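Local coordinates for aac(6')-Ii (Enterococcus faecium, PDB 1N71), which binds coenzyme A and probably transfers an acetyl group to the 6'-amino group of aminoglycoside antibiotics, a route to drug resistance, at residues 69-74 against 100-105; 104-109 against 170-175; 18-23 against 75-80. One frame throughout, in Å; residues are numbered along the deposited sequence.

Contact 1 of 3, residues 69-74 against 100-105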
loop_
_atom_site.group_PDB
_atom_site.type_symbol
_atom_site.label_atom_id
_atom_site.label_comp_id
_atom_site.label_asym_id
_atom_site.label_seq_id
_atom_site.Cartn_x
_atom_site.Cartn_y
_atom_site.Cartn_z
ATOM N N THR A 69 1.716 -3.295 14.079
ATOM C CA THR A 69 2.343 -4.478 13.499
ATOM C C THR A 69 2.970 -4.365 12.112
ATOM O O THR A 69 4.063 -4.881 11.888
ATOM C CB THR A 69 1.325 -5.632 13.452
ATOM O OG1 THR A 69 0.158 -5.196 12.747
ATOM C CG2 THR A 69 0.933 -6.062 14.863
ATOM N N GLY A 70 2.275 -3.718 11.183
ATOM C CA GLY A 70 2.789 -3.601 9.826
ATOM C C GLY A 70 3.224 -2.205 9.417
ATOM O O GLY A 70 2.420 -1.273 9.396
ATOM N N TRP A 71 4.501 -2.074 9.069
ATOM C CA TRP A 71 5.070 -0.792 8.670
ATOM C C TRP A 71 5.570 -0.781 7.229
ATOM O O TRP A 71 6.100 -1.777 6.743
ATOM C CB TRP A 71 6.244 -0.445 9.582
ATOM C CG TRP A 71 5.859 -0.252 11.010
ATOM C CD1 TRP A 71 5.355 -1.192 11.862
ATOM C CD2 TRP A 71 5.965 0.960 11.761
ATOM N NE1 TRP A 71 5.141 -0.637 13.105
ATOM C CE2 TRP A 71 5.507 0.683 13.070
ATOM C CE3 TRP A 71 6.403 2.255 11.456
ATOM C CZ2 TRP A 71 5.477 1.656 14.077
ATOM C CZ3 TRP A 71 6.375 3.226 12.459
ATOM C CH2 TRP A 71 5.914 2.917 13.754
ATOM N N GLU A 72 5.404 0.357 6.562
ATOM C CA GLU A 72 5.877 0.523 5.194
ATOM C C GLU A 72 7.172 1.324 5.201
ATOM O O GLU A 72 7.213 2.442 5.727
ATOM C CB GLU A 72 4.850 1.270 4.337
ATOM C CG GLU A 72 5.435 1.729 2.998
ATOM C CD GLU A 72 4.435 2.459 2.113
ATOM O OE1 GLU A 72 3.459 3.028 2.640
ATOM O OE2 GLU A 72 4.638 2.474 0.881
ATOM N N LEU A 73 8.222 0.750 4.621
ATOM C CA LEU A 73 9.514 1.414 4.527
ATOM C C LEU A 73 9.372 2.480 3.442
ATOM O O LEU A 73 9.094 2.166 2.279
ATOM C CB LEU A 73 10.601 0.395 4.143
ATOM C CG LEU A 73 12.062 0.860 4.025
ATOM C CD1 LEU A 73 12.970 -0.361 3.963
ATOM C CD2 LEU A 73 12.253 1.731 2.788
ATOM N N HIS A 74 9.541 3.740 3.826
ATOM C CA HIS A 74 9.418 4.837 2.873
ATOM C C HIS A 74 9.792 6.169 3.517
ATOM O O HIS A 74 9.234 6.545 4.544
ATOM C CB HIS A 74 7.981 4.904 2.340
ATOM C CG HIS A 74 7.719 6.075 1.444
ATOM N ND1 HIS A 74 7.521 7.352 1.926
ATOM C CD2 HIS A 74 7.630 6.164 0.095
ATOM C CE1 HIS A 74 7.319 8.176 0.914
ATOM N NE2 HIS A 74 7.380 7.480 -0.209
ATOM N N ALA A 100 10.909 -2.649 15.447
ATOM C CA ALA A 100 10.739 -3.731 16.409
ATOM C C ALA A 100 10.462 -3.187 17.805
ATOM O O ALA A 100 9.598 -3.699 18.512
ATOM C CB ALA A 100 11.983 -4.603 16.438
ATOM N N SER A 101 11.197 -2.148 18.195
ATOM C CA SER A 101 11.045 -1.563 19.524
ATOM C C SER A 101 9.664 -0.968 19.766
ATOM O O SER A 101 9.286 -0.716 20.909
ATOM C CB SER A 101 12.120 -0.493 19.769
ATOM O OG SER A 101 11.903 0.658 18.971
ATOM N N ARG A 102 8.908 -0.738 18.697
ATOM C CA ARG A 102 7.567 -0.185 18.844
ATOM C C ARG A 102 6.509 -1.276 18.744
ATOM O O ARG A 102 5.323 -0.988 18.657
ATOM C CB ARG A 102 7.299 0.890 17.785
ATOM C CG ARG A 102 8.280 2.054 17.833
ATOM C CD ARG A 102 7.736 3.277 17.119
ATOM N NE ARG A 102 8.710 4.365 17.091
ATOM C CZ ARG A 102 8.437 5.601 16.688
ATOM N NH1 ARG A 102 7.213 5.911 16.282
ATOM N NH2 ARG A 102 9.391 6.525 16.680
ATOM N N GLY A 103 6.944 -2.531 18.755
ATOM C CA GLY A 103 6.004 -3.637 18.667
ATOM C C GLY A 103 5.747 -4.085 17.238
ATOM O O GLY A 103 4.869 -4.913 16.989
ATOM N N GLY A 104 6.512 -3.532 16.300
ATOM C CA GLY A 104 6.356 -3.893 14.900
ATOM C C GLY A 104 6.759 -5.327 14.608
ATOM O O GLY A 104 7.684 -5.862 15.222
ATOM N N ILE A 105 6.068 -5.942 13.653
ATOM C CA ILE A 105 6.319 -7.325 13.262
ATOM C C ILE A 105 6.913 -7.421 11.859
ATOM O O ILE A 105 7.841 -8.190 11.609
ATOM C CB ILE A 105 5.002 -8.138 13.228
ATOM C CG1 ILE A 105 4.292 -8.062 14.579
ATOM C CG2 ILE A 105 5.293 -9.570 12.836
ATOM C CD1 ILE A 105 2.992 -8.833 14.615
#

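Contact 2 of 3, residues 104-109 against 170-175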
loop_
_atom_site.group_PDB
_atom_site.type_symbol
_atom_site.label_atom_id
_atom_site.label_comp_id
_atom_site.label_asym_id
_atom_site.label_seq_id
_atom_site.Cartn_x
_atom_site.Cartn_y
_atom_site.Cartn_z
ATOM N N GLY A 104 6.512 -3.532 16.300
ATOM C CA GLY A 104 6.356 -3.893 14.900
ATOM C C GLY A 104 6.759 -5.327 14.608
ATOM O O GLY A 104 7.684 -5.862 15.222
ATOM N N ILE A 105 6.068 -5.942 13.653
ATOM C CA ILE A 105 6.319 -7.325 13.262
ATOM C C ILE A 105 6.913 -7.421 11.859
ATOM O O ILE A 105 7.841 -8.190 11.609
ATOM C CB ILE A 105 5.002 -8.138 13.228
ATOM C CG1 ILE A 105 4.292 -8.062 14.579
ATOM C CG2 ILE A 105 5.293 -9.570 12.836
ATOM C CD1 ILE A 105 2.992 -8.833 14.615
ATOM N N THR A 106 6.358 -6.649 10.939
ATOM C CA THR A 106 6.823 -6.703 9.564
ATOM C C THR A 106 6.938 -5.339 8.908
ATOM O O THR A 106 6.217 -4.398 9.241
ATOM C CB THR A 106 5.880 -7.558 8.700
ATOM O OG1 THR A 106 6.355 -7.575 7.345
ATOM C CG2 THR A 106 4.486 -6.970 8.704
ATOM N N ILE A 107 7.855 -5.262 7.956
ATOM C CA ILE A 107 8.097 -4.053 7.200
ATOM C C ILE A 107 7.961 -4.466 5.749
ATOM O O ILE A 107 8.509 -5.489 5.342
ATOM C CB ILE A 107 9.527 -3.518 7.434
ATOM C CG1 ILE A 107 9.686 -3.074 8.892
ATOM C CG2 ILE A 107 9.816 -2.353 6.479
ATOM C CD1 ILE A 107 11.090 -2.561 9.224
ATOM N N TYR A 108 7.214 -3.691 4.979
ATOM C CA TYR A 108 7.043 -3.989 3.567
ATOM C C TYR A 108 7.321 -2.719 2.782
ATOM O O TYR A 108 7.349 -1.626 3.341
ATOM C CB TYR A 108 5.624 -4.483 3.276
ATOM C CG TYR A 108 4.571 -3.412 3.393
ATOM C CD1 TYR A 108 4.087 -3.011 4.642
ATOM C CD2 TYR A 108 4.066 -2.786 2.255
ATOM C CE1 TYR A 108 3.122 -2.016 4.750
ATOM C CE2 TYR A 108 3.103 -1.787 2.351
ATOM C CZ TYR A 108 2.636 -1.410 3.599
ATOM O OH TYR A 108 1.682 -0.427 3.691
ATOM N N LEU A 109 7.522 -2.868 1.481
ATOM C CA LEU A 109 7.828 -1.737 0.624
ATOM C C LEU A 109 7.417 -2.045 -0.802
ATOM O O LEU A 109 7.176 -3.200 -1.161
ATOM C CB LEU A 109 9.335 -1.456 0.669
ATOM C CG LEU A 109 10.206 -2.642 0.226
ATOM C CD1 LEU A 109 10.420 -2.598 -1.288
ATOM C CD2 LEU A 109 11.546 -2.599 0.944
ATOM N N TRP A 170 6.158 -5.603 -4.667
ATOM C CA TRP A 170 5.994 -5.569 -3.213
ATOM C C TRP A 170 6.929 -6.555 -2.522
ATOM O O TRP A 170 6.938 -7.740 -2.844
ATOM C CB TRP A 170 4.552 -5.910 -2.819
ATOM C CG TRP A 170 3.574 -4.790 -2.960
ATOM C CD1 TRP A 170 3.654 -3.548 -2.389
ATOM C CD2 TRP A 170 2.321 -4.829 -3.657
ATOM N NE1 TRP A 170 2.526 -2.817 -2.682
ATOM C CE2 TRP A 170 1.692 -3.579 -3.459
ATOM C CE3 TRP A 170 1.668 -5.802 -4.426
ATOM C CZ2 TRP A 170 0.441 -3.274 -4.003
ATOM C CZ3 TRP A 170 0.419 -5.499 -4.968
ATOM C CH2 TRP A 170 -0.180 -4.243 -4.752
ATOM N N MET A 171 7.700 -6.057 -1.561
ATOM C CA MET A 171 8.632 -6.885 -0.813
ATOM C C MET A 171 8.360 -6.741 0.683
ATOM O O MET A 171 7.901 -5.696 1.143
ATOM C CB MET A 171 10.064 -6.471 -1.130
ATOM C CG MET A 171 10.380 -6.513 -2.620
ATOM S SD MET A 171 12.107 -6.254 -2.974
ATOM C CE MET A 171 12.819 -7.734 -2.270
ATOM N N ALA A 172 8.652 -7.785 1.446
ATOM C CA ALA A 172 8.395 -7.726 2.875
ATOM C C ALA A 172 9.345 -8.598 3.667
ATOM O O ALA A 172 9.956 -9.535 3.139
ATOM C CB ALA A 172 6.950 -8.137 3.152
ATOM N N LYS A 173 9.463 -8.275 4.944
ATOM C CA LYS A 173 10.318 -9.013 5.851
ATOM C C LYS A 173 9.698 -8.944 7.239
ATOM O O LYS A 173 9.195 -7.901 7.653
ATOM C CB LYS A 173 11.721 -8.391 5.882
ATOM C CG LYS A 173 12.690 -9.068 6.852
ATOM C CD LYS A 173 14.041 -8.348 6.882
ATOM C CE LYS A 173 15.016 -9.013 7.842
ATOM N NZ LYS A 173 16.319 -8.270 7.918
ATOM N N THR A 174 9.685 -10.072 7.936
ATOM C CA THR A 174 9.180 -10.093 9.298
ATOM C C THR A 174 10.483 -9.930 10.076
ATOM O O THR A 174 11.419 -10.714 9.916
ATOM C CB THR A 174 8.459 -11.412 9.588
ATOM O OG1 THR A 174 7.155 -11.360 8.985
ATOM C CG2 THR A 174 8.320 -11.640 11.077
ATOM N N ILE A 175 10.543 -8.894 10.902
ATOM C CA ILE A 175 11.777 -8.554 11.604
ATOM C C ILE A 175 12.099 -9.109 12.985
ATOM O O ILE A 175 13.140 -8.778 13.550
ATOM C CB ILE A 175 11.915 -7.025 11.656
ATOM C CG1 ILE A 175 10.739 -6.421 12.431
ATOM C CG2 ILE A 175 11.924 -6.471 10.231
ATOM C CD1 ILE A 175 10.796 -4.918 12.554
HETATM O O HOH W 1 5.897 -10.034 6.391
#

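Contact 3 of 3, residues 18-23 against 75-80. With COA (coenzyme A), chain E.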
loop_
_atom_site.group_PDB
_atom_site.type_symbol
_atom_site.label_atom_id
_atom_site.label_comp_id
_atom_site.label_asym_id
_atom_site.label_seq_id
_atom_site.Cartn_x
_atom_site.Cartn_y
_atom_site.Cartn_z
ATOM N N SER A 18 15.515 17.736 2.033
ATOM C CA SER A 18 14.707 18.266 0.942
ATOM C C SER A 18 15.494 18.229 -0.366
ATOM O O SER A 18 15.006 17.733 -1.379
ATOM C CB SER A 18 14.285 19.703 1.249
ATOM O OG SER A 18 13.502 20.232 0.195
ATOM N N ASP A 19 16.713 18.756 -0.341
ATOM C CA ASP A 19 17.547 18.761 -1.535
ATOM C C ASP A 19 17.759 17.331 -2.013
ATOM O O ASP A 19 17.475 16.997 -3.166
ATOM C CB ASP A 19 18.905 19.404 -1.245
ATOM C CG ASP A 19 18.791 20.864 -0.856
ATOM O OD1 ASP A 19 18.065 21.608 -1.547
ATOM O OD2 ASP A 19 19.435 21.271 0.135
ATOM N N LEU A 20 18.250 16.488 -1.110
ATOM C CA LEU A 20 18.515 15.091 -1.419
ATOM C C LEU A 20 17.324 14.424 -2.100
ATOM O O LEU A 20 17.495 13.626 -3.022
ATOM C CB LEU A 20 18.871 14.336 -0.137
ATOM C CG LEU A 20 19.305 12.880 -0.293
ATOM C CD1 LEU A 20 20.476 12.786 -1.257
ATOM C CD2 LEU A 20 19.689 12.325 1.069
ATOM N N LEU A 21 16.120 14.752 -1.645
ATOM C CA LEU A 21 14.907 14.181 -2.222
ATOM C C LEU A 21 14.619 14.790 -3.588
ATOM O O LEU A 21 14.226 14.086 -4.517
ATOM C CB LEU A 21 13.713 14.416 -1.292
ATOM C CG LEU A 21 13.749 13.693 0.057
ATOM C CD1 LEU A 21 12.577 14.137 0.913
ATOM C CD2 LEU A 21 13.705 12.190 -0.171
ATOM N N ARG A 22 14.814 16.100 -3.699
ATOM C CA ARG A 22 14.580 16.815 -4.951
ATOM C C ARG A 22 15.563 16.366 -6.026
ATOM O O ARG A 22 15.180 16.135 -7.173
ATOM C CB ARG A 22 14.723 18.323 -4.734
ATOM N N LEU A 23 16.831 16.250 -5.651
ATOM C CA LEU A 23 17.866 15.828 -6.584
ATOM C C LEU A 23 17.595 14.412 -7.077
ATOM O O LEU A 23 17.550 14.158 -8.283
ATOM C CB LEU A 23 19.236 15.873 -5.909
ATOM C CG LEU A 23 19.693 17.203 -5.306
ATOM C CD1 LEU A 23 21.034 17.006 -4.614
ATOM C CD2 LEU A 23 19.798 18.264 -6.393
ATOM N N PRO A 75 10.770 6.878 2.938
ATOM C CA PRO A 75 11.510 6.475 1.741
ATOM C C PRO A 75 12.878 5.948 2.161
ATOM O O PRO A 75 13.150 5.774 3.352
ATOM C CB PRO A 75 11.638 7.780 0.986
ATOM C CG PRO A 75 11.959 8.733 2.116
ATOM C CD PRO A 75 11.004 8.304 3.233
ATOM N N LEU A 76 13.724 5.682 1.175
ATOM C CA LEU A 76 15.092 5.248 1.421
ATOM C C LEU A 76 15.921 5.907 0.336
ATOM O O LEU A 76 15.747 5.628 -0.852
ATOM C CB LEU A 76 15.254 3.728 1.331
ATOM C CG LEU A 76 16.721 3.272 1.438
ATOM C CD1 LEU A 76 17.364 3.842 2.713
ATOM C CD2 LEU A 76 16.801 1.751 1.435
ATOM N N VAL A 77 16.812 6.798 0.741
ATOM C CA VAL A 77 17.650 7.486 -0.220
ATOM C C VAL A 77 19.045 7.695 0.344
ATOM O O VAL A 77 19.213 8.006 1.525
ATOM C CB VAL A 77 17.052 8.856 -0.599
ATOM C CG1 VAL A 77 16.921 9.721 0.637
ATOM C CG2 VAL A 77 17.937 9.544 -1.636
ATOM N N VAL A 78 20.034 7.497 -0.517
ATOM C CA VAL A 78 21.435 7.670 -0.180
ATOM C C VAL A 78 22.006 8.550 -1.288
ATOM O O VAL A 78 21.737 8.304 -2.462
ATOM C CB VAL A 78 22.179 6.317 -0.184
ATOM C CG1 VAL A 78 23.675 6.537 0.029
ATOM C CG2 VAL A 78 21.610 5.407 0.900
ATOM N N GLU A 79 22.772 9.578 -0.931
ATOM C CA GLU A 79 23.354 10.444 -1.958
ATOM C C GLU A 79 23.965 9.561 -3.033
ATOM O O GLU A 79 24.717 8.638 -2.726
ATOM C CB GLU A 79 24.445 11.342 -1.377
ATOM C CG GLU A 79 23.972 12.305 -0.320
ATOM C CD GLU A 79 25.031 13.330 0.030
ATOM O OE1 GLU A 79 26.189 12.932 0.279
ATOM O OE2 GLU A 79 24.706 14.535 0.064
ATOM N N SER A 80 23.645 9.849 -4.289
ATOM C CA SER A 80 24.153 9.055 -5.401
ATOM C C SER A 80 25.673 8.988 -5.423
ATOM O O SER A 80 26.249 8.098 -6.045
ATOM C CB SER A 80 23.644 9.617 -6.734
ATOM O OG SER A 80 24.153 10.915 -6.972
HETATM N N1A COA E . 21.115 -3.734 -7.451
HETATM C C2A COA E . 21.663 -4.852 -6.941
HETATM N N3A COA E . 22.335 -4.989 -5.776
HETATM C C4A COA E . 22.404 -3.793 -5.096
HETATM C C5A COA E . 21.895 -2.578 -5.494
HETATM C C6A COA E . 21.202 -2.560 -6.746
HETATM N N6A COA E . 20.661 -1.452 -7.247
HETATM N N7A COA E . 22.160 -1.598 -4.549
HETATM C C8A COA E . 22.824 -2.232 -3.627
HETATM N N9A COA E . 23.014 -3.568 -3.889
HETATM C C1B COA E . 23.719 -4.571 -3.077
HETATM C C2B COA E . 25.222 -4.304 -2.959
HETATM O O2B COA E . 25.898 -4.907 -4.069
HETATM C C3B COA E . 25.658 -4.995 -1.672
HETATM O O3B COA E . 25.757 -6.405 -1.935
HETATM P P3B COA E . 27.089 -7.234 -1.557
HETATM O O7A COA E . 28.169 -6.550 -2.309
HETATM O O8A COA E . 26.789 -8.609 -2.027
HETATM O O9A COA E . 27.192 -7.106 -0.083
HETATM C C4B COA E . 24.430 -4.766 -0.780
HETATM O O4B COA E . 23.348 -4.589 -1.702
HETATM C C5B COA E . 24.546 -3.583 0.192
HETATM O O5B COA E . 24.525 -2.344 -0.526
HETATM P P1A COA E . 24.724 -0.921 0.209
HETATM O O1A COA E . 26.088 -0.429 -0.083
HETATM O O2A COA E . 24.260 -1.031 1.610
HETATM O O3A COA E . 23.665 -0.028 -0.602
HETATM P P2A COA E . 23.664 1.567 -0.806
HETATM O O4A COA E . 24.221 1.872 -2.141
HETATM O O5A COA E . 24.212 2.238 0.390
HETATM O O6A COA E . 22.085 1.862 -0.848
HETATM C CBP COA E . 20.150 1.959 -2.320
HETATM C CCP COA E . 21.214 1.079 -1.679
HETATM C CDP COA E . 19.317 1.089 -3.270
HETATM C CEP COA E . 19.239 2.541 -1.199
HETATM C CAP COA E . 20.883 3.126 -3.114
HETATM O OAP COA E . 21.695 2.617 -4.178
HETATM C C9P COA E . 19.923 4.230 -3.589
HETATM O O9P COA E . 19.847 5.300 -2.970
HETATM N N8P COA E . 19.199 3.956 -4.683
HETATM C C7P COA E . 18.230 4.854 -5.302
HETATM C C6P COA E . 16.914 4.927 -4.532
HETATM C C5P COA E . 15.986 3.757 -4.805
HETATM O O5P COA E . 15.709 3.430 -5.965
HETATM N N4P COA E . 15.501 3.128 -3.725
HETATM C C3P COA E . 14.588 1.979 -3.752
HETATM C C2P COA E . 13.338 2.221 -2.921
HETATM S S1P COA E . 11.820 1.726 -3.756
#

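Contact 1 of 3, residues 69-74 against 100-105
The backbone of I105 meets that of T69 through one hydrogen bond, from I105 N to T69 O at 2.9 Å. It forms where 69-74 enters its strand, at a classic beta bulge in which T69 and G70 both face Y66. On the other side the chain has just left helix 87-101 through a Schellman motif, G104 N reaching V99 O and G103 N reaching A100 O. G103 takes the C-prime place with positive phi (91°), where a CB would be jammed against the preceding carbonyl oxygen, so glycine suits it.

Next to this bond, the side chains of T69 and I105 lie side by side and point the same way. The methyl T69 CG2 touches I105 CD1 at 3.5 Å, tighter than usual for two carbons. Threonine serves both sides of this place: its methyl packs on isoleucine, while OG1, set between the backbone N and the carbonyl carbon (chi1 55°), lies within hydrogen-bonding reach of two carbonyl oxygens, Y66 O and A161 O of the second subunit, which must share its single proton. W71 spans the rest. Its NE1, bonded to I68 O, passes 3.9 Å from G104 CA, and a CB on G104 would come tight against that nitrogen. At the far end of the indole, W71 CH2 meets the R102 CD methylene at 3.8 Å, with R102 NH1 a little farther. The two side chains cross at about a right angle, and ring and guanidinium planes stand 88° apart, so the guanidinium is not stacked on the indole.

The contact belongs to the beta-alpha-beta unit of strand 70-78, helix 87-101 and strand 106-112, at the turn from helix into the last strand, with W71 also resting on V99 of the helix and on A62 and P64 of strand 55-66.

Contact 2 of 3, residues 104-109 against 170-175
I105 O receives I175 N at 2.9 Å, opening an antiparallel pairing of strands 106-112 and 168-174. T106 faces T174 in a non-hydrogen-bonded pair; its OG1, anti to the backbone N (chi1 179°), gives a 2.9 Å hydrogen bond to K173 O, approaching 62° out of the carbonyl plane. A water donates to T106 OG1 and also lies 3.2 Å from T174 OG1, which is bonded to N160 of the second subunit. I107 and K173 exchange two backbone bonds. The branched I107 suits the other face, where its side chain and that of I175 cross at about a right angle, CD1 to CD1 4.1 Å. Y108 pairs with A172, whose small CB packs on Y108 CB at 3.9 Å, while the tyrosine ring leads away from the partner strand. L109 and M171 close the pairing with two more backbone bonds, L109 CD1 lying 3.9 Å from M171 CB.

K173 O thus accepts from two donors, I107 N nearly along the C=O axis and T106 OG1 from above, so a threonine hydroxyl within the sheet is satisfied by the neighbouring backbone and a water. Beyond these bonds, the side-chain contacts between the two largely buried neighbouring strands are mostly apolar.

Contact 3 of 3, residues 18-23 against 75-80
L20 and V77 meet in a buried, wholly apolar helix-on-strand contact, where helix 11-24 lies across the end of strand 70-78 in the acetyltransferase fold. The short segments run at 90° to each other with their axes 9.2 Å apart, and no hydrogen bond joins them, so side chains alone carry the contact.

L20 does most of the work. Its CG is anti to the backbone N (chi1 -175°), and it reaches tip to tip with V77. L20 CD2 lies 3.8 Å from V77 CG1, while V77 CG2 meets L20 CG at the same range. The other branch, L20 CD1, turns to E79 and touches its CG at 3.7 Å, so the glutamate packs here through its methylene; the two side chains cross at about a right angle. The next residue, L21, also crosses V77, with L21 CD2 4.1 Å from V77 CG1, and its same methyl lies a looser 4.5 Å from P75 CG. A forked leucine can thus cover two neighbours at once, and a beta-branched valine offers two methyls to the helix from a short stem. P75, preceded by a cis peptide bond, presents a compact ring to L21.

The side chains of L76 and V78 point away from the helix. L76 CD2 lies 3.7 Å from the CEP carbon of coenzyme A, and the backbone N of V78 donates to its pantetheine oxygen O9P at 3.3 Å. The strand therefore carries apolar packing on one face and cofactor on the other.

Around this, L21 and P75 both touch M40 of helix 33-40, while P75 rests on F59 and E79 on V57 of strand 55-66. On the cofactor side, L76 packs on L91 and V92 of helix 87-101 and on F146 and Y147 of helix 144-149.

Strand 70-78 is shared by contacts 1 and 3: contact 1 uses its beginning, contact 3 its end, and their centres lie about 22 Å apart on opposite sides of the chain's centre. Contact 2, its centre about 8 Å from that of contact 1, shares G104 and I105 with it and joins the next two strands of the same sheet; W71 and L73 reach Y108 through probable backbone hydrogen bonds. Along the chain contacts 1 and 3 interleave, whereas contact 3 closes before contact 2 opens. Contacts 1 and 2 both touch the second subunit, and contact 3 includes residues that line the coenzyme A pocket, so one sheet serves both dimer and cofactor site.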